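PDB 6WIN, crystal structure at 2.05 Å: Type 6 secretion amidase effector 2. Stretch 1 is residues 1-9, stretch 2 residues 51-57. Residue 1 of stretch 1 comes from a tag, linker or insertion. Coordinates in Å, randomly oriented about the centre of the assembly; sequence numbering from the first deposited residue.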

# COMPACT_ATOMS: atom_id res chain seq x y z
N ALA A 1 3.84 4.99 -10.74
CA ALA A 1 5.15 5.10 -10.12
C ALA A 1 5.57 6.56 -9.97
O ALA A 1 6.47 7.00 -10.68
CB ALA A 1 6.14 4.40 -10.92
N PRO A 2 4.92 7.34 -9.08
CA PRO A 2 5.48 8.65 -8.78
C PRO A 2 6.32 8.62 -7.52
O PRO A 2 7.11 9.54 -7.36
CB PRO A 2 4.24 9.53 -8.59
CG PRO A 2 3.40 8.65 -7.85
CD PRO A 2 3.61 7.22 -8.43
N TYR A 3 6.17 7.63 -6.64
CA TYR A 3 7.10 7.42 -5.54
C TYR A 3 7.67 6.00 -5.62
O TYR A 3 6.91 5.02 -5.66
CB TYR A 3 6.45 7.63 -4.16
CG TYR A 3 5.93 9.02 -3.88
CD1 TYR A 3 6.80 10.06 -3.53
CD2 TYR A 3 4.57 9.30 -3.95
CE1 TYR A 3 6.32 11.33 -3.25
CE2 TYR A 3 4.08 10.57 -3.67
CZ TYR A 3 4.96 11.59 -3.33
OH TYR A 3 4.47 12.85 -3.05
N VAL A 4 9.00 5.90 -5.66
CA VAL A 4 9.72 4.65 -5.80
C VAL A 4 10.95 4.73 -4.88
O VAL A 4 11.88 5.49 -5.16
CB VAL A 4 10.15 4.37 -7.25
CG1 VAL A 4 10.94 3.05 -7.35
CG2 VAL A 4 8.94 4.37 -8.20
N TYR A 5 10.94 3.96 -3.78
CA TYR A 5 12.09 3.86 -2.89
C TYR A 5 12.96 2.70 -3.38
O TYR A 5 12.60 1.53 -3.20
CB TYR A 5 11.67 3.66 -1.44
CG TYR A 5 12.82 3.67 -0.45
CD1 TYR A 5 13.92 4.50 -0.63
CD2 TYR A 5 12.80 2.84 0.68
CE1 TYR A 5 14.98 4.51 0.28
CE2 TYR A 5 13.86 2.85 1.60
CZ TYR A 5 14.94 3.69 1.39
OH TYR A 5 15.99 3.70 2.28
N ALA A 6 14.09 3.03 -3.99
CA ALA A 6 14.97 2.04 -4.59
C ALA A 6 15.58 1.09 -3.57
O ALA A 6 16.16 0.07 -3.95
CB ALA A 6 16.08 2.73 -5.38
N ASN A 7 15.49 1.41 -2.28
CA ASN A 7 16.05 0.56 -1.24
C ASN A 7 14.97 -0.11 -0.41
O ASN A 7 15.26 -0.64 0.67
CB ASN A 7 16.99 1.37 -0.35
CG ASN A 7 18.43 1.26 -0.80
OD1 ASN A 7 19.11 0.30 -0.45
ND2 ASN A 7 18.90 2.24 -1.57
N ALA A 8 13.72 -0.10 -0.89
CA ALA A 8 12.62 -0.72 -0.15
C ALA A 8 12.92 -2.17 0.16
O ALA A 8 12.54 -2.67 1.23
CB ALA A 8 11.32 -0.59 -0.94
N LYS A 9 13.61 -2.87 -0.74
CA LYS A 9 13.92 -4.28 -0.49
C LYS A 9 14.85 -4.44 0.70
O LYS A 9 14.85 -5.50 1.34
CB LYS A 9 14.53 -4.92 -1.74
N ILE A 51 4.98 -1.95 -12.93
CA ILE A 51 5.25 -1.38 -11.63
C ILE A 51 6.63 -1.84 -11.14
O ILE A 51 6.97 -3.03 -11.23
CB ILE A 51 4.12 -1.75 -10.66
CG1 ILE A 51 4.40 -1.20 -9.25
CG2 ILE A 51 3.86 -3.25 -10.67
CD1 ILE A 51 3.21 -1.31 -8.33
N GLU A 52 7.42 -0.89 -10.65
CA GLU A 52 8.80 -1.12 -10.24
C GLU A 52 8.88 -1.50 -8.76
O GLU A 52 8.10 -1.03 -7.94
CB GLU A 52 9.63 0.15 -10.45
CG GLU A 52 9.17 0.96 -11.64
CD GLU A 52 9.73 2.36 -11.66
OE1 GLU A 52 10.90 2.53 -11.22
OE2 GLU A 52 9.01 3.28 -12.14
N VAL A 53 9.86 -2.35 -8.44
CA VAL A 53 10.14 -2.66 -7.04
C VAL A 53 10.37 -1.36 -6.27
O VAL A 53 11.12 -0.49 -6.72
CB VAL A 53 11.37 -3.59 -6.94
CG1 VAL A 53 11.70 -3.87 -5.47
CG2 VAL A 53 11.14 -4.89 -7.74
N GLY A 54 9.72 -1.24 -5.11
CA GLY A 54 9.80 -0.05 -4.29
C GLY A 54 8.73 1.00 -4.52
O GLY A 54 8.69 2.00 -3.80
N THR A 55 7.86 0.81 -5.52
CA THR A 55 6.77 1.75 -5.73
C THR A 55 5.89 1.83 -4.48
O THR A 55 5.56 0.80 -3.88
CB THR A 55 5.93 1.34 -6.94
OG1 THR A 55 6.76 1.25 -8.09
CG2 THR A 55 4.83 2.35 -7.17
N VAL A 56 5.54 3.05 -4.08
CA VAL A 56 4.61 3.22 -2.97
C VAL A 56 3.20 2.88 -3.43
O VAL A 56 2.72 3.45 -4.42
CB VAL A 56 4.68 4.64 -2.41
CG1 VAL A 56 3.59 4.84 -1.39
CG2 VAL A 56 6.09 4.94 -1.83
N ILE A 57 2.54 1.96 -2.72
CA ILE A 57 1.19 1.53 -3.06
C ILE A 57 0.30 1.60 -1.81
O ILE A 57 0.78 1.70 -0.68
CB ILE A 57 1.19 0.11 -3.66
CG1 ILE A 57 1.68 -0.92 -2.63
CG2 ILE A 57 2.09 0.08 -4.89
CD1 ILE A 57 1.61 -2.38 -3.13
O HOH W 1 3.68 5.91 -5.58

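Two backbone hydrogen bonds fix the register of these stretches, and both flank the Val4-Thr55 pair, whose CA atoms lie 4.1 Å apart in a single beta bridge. Val56 N donates to Tyr3 O (2.9 Å, N-H...O angle 164°), and Tyr5 N donates to Gly54 O (3.0 Å, 157°). The same carbonyls also receive CA-H...O contacts: Thr55 CA lies 3.3 Å from Tyr3 O, and Val4 CA 3.5 Å from Gly54 O. Water 1 accepts from Tyr3 N (3.2 Å) and lies 2.9 Å from Val56 O, placed to donate.

The phi/psi of Gly54, 93/-5, would jam a CB against the preceding carbonyl, and an ideal CB would also fall 2.1 Å from Tyr5 O. Without one, Gly54 CA approaches Tyr5 O to 3.4 Å in a CA-H...O contact and Ala8 CB to 3.7 Å; the small methyl of Ala8, pointing toward stretch 2, suits this close packing.

The type II turn from Glu52 to Thr55 is closed by Thr55 N to Glu52 O (3.0 Å). With chi1 at -57° (m), Thr55 OG1 also donates to Glu52 O at 2.6 Å, satisfying the hydroxyl locally.

Val4, chi1 t, sets CG1 3.6 Å from Val53 O and CG2 3.8 Å from Thr55 OG1, so both methyls pack against the same side of the turn. Val56, also t, points toward stretch 1 and brings CG2 within 3.6 Å of Tyr3 CB. Tyr3 CB is placed by the backbone; chi1 at -63° (m) governs the ring, whose end leads away. Glu52 points CB toward stretch 1, chi1 between wells at -33° and chi2 t; Glu52 OE2 lies 3.3 Å from tag-derived Ala1 CB and OE1 3.9 Å from Val4 CG1. In all, 441 Å² is buried over both sides, with Gly54, Val4 and Tyr3 the most covered (56, 55 and 53 Å²).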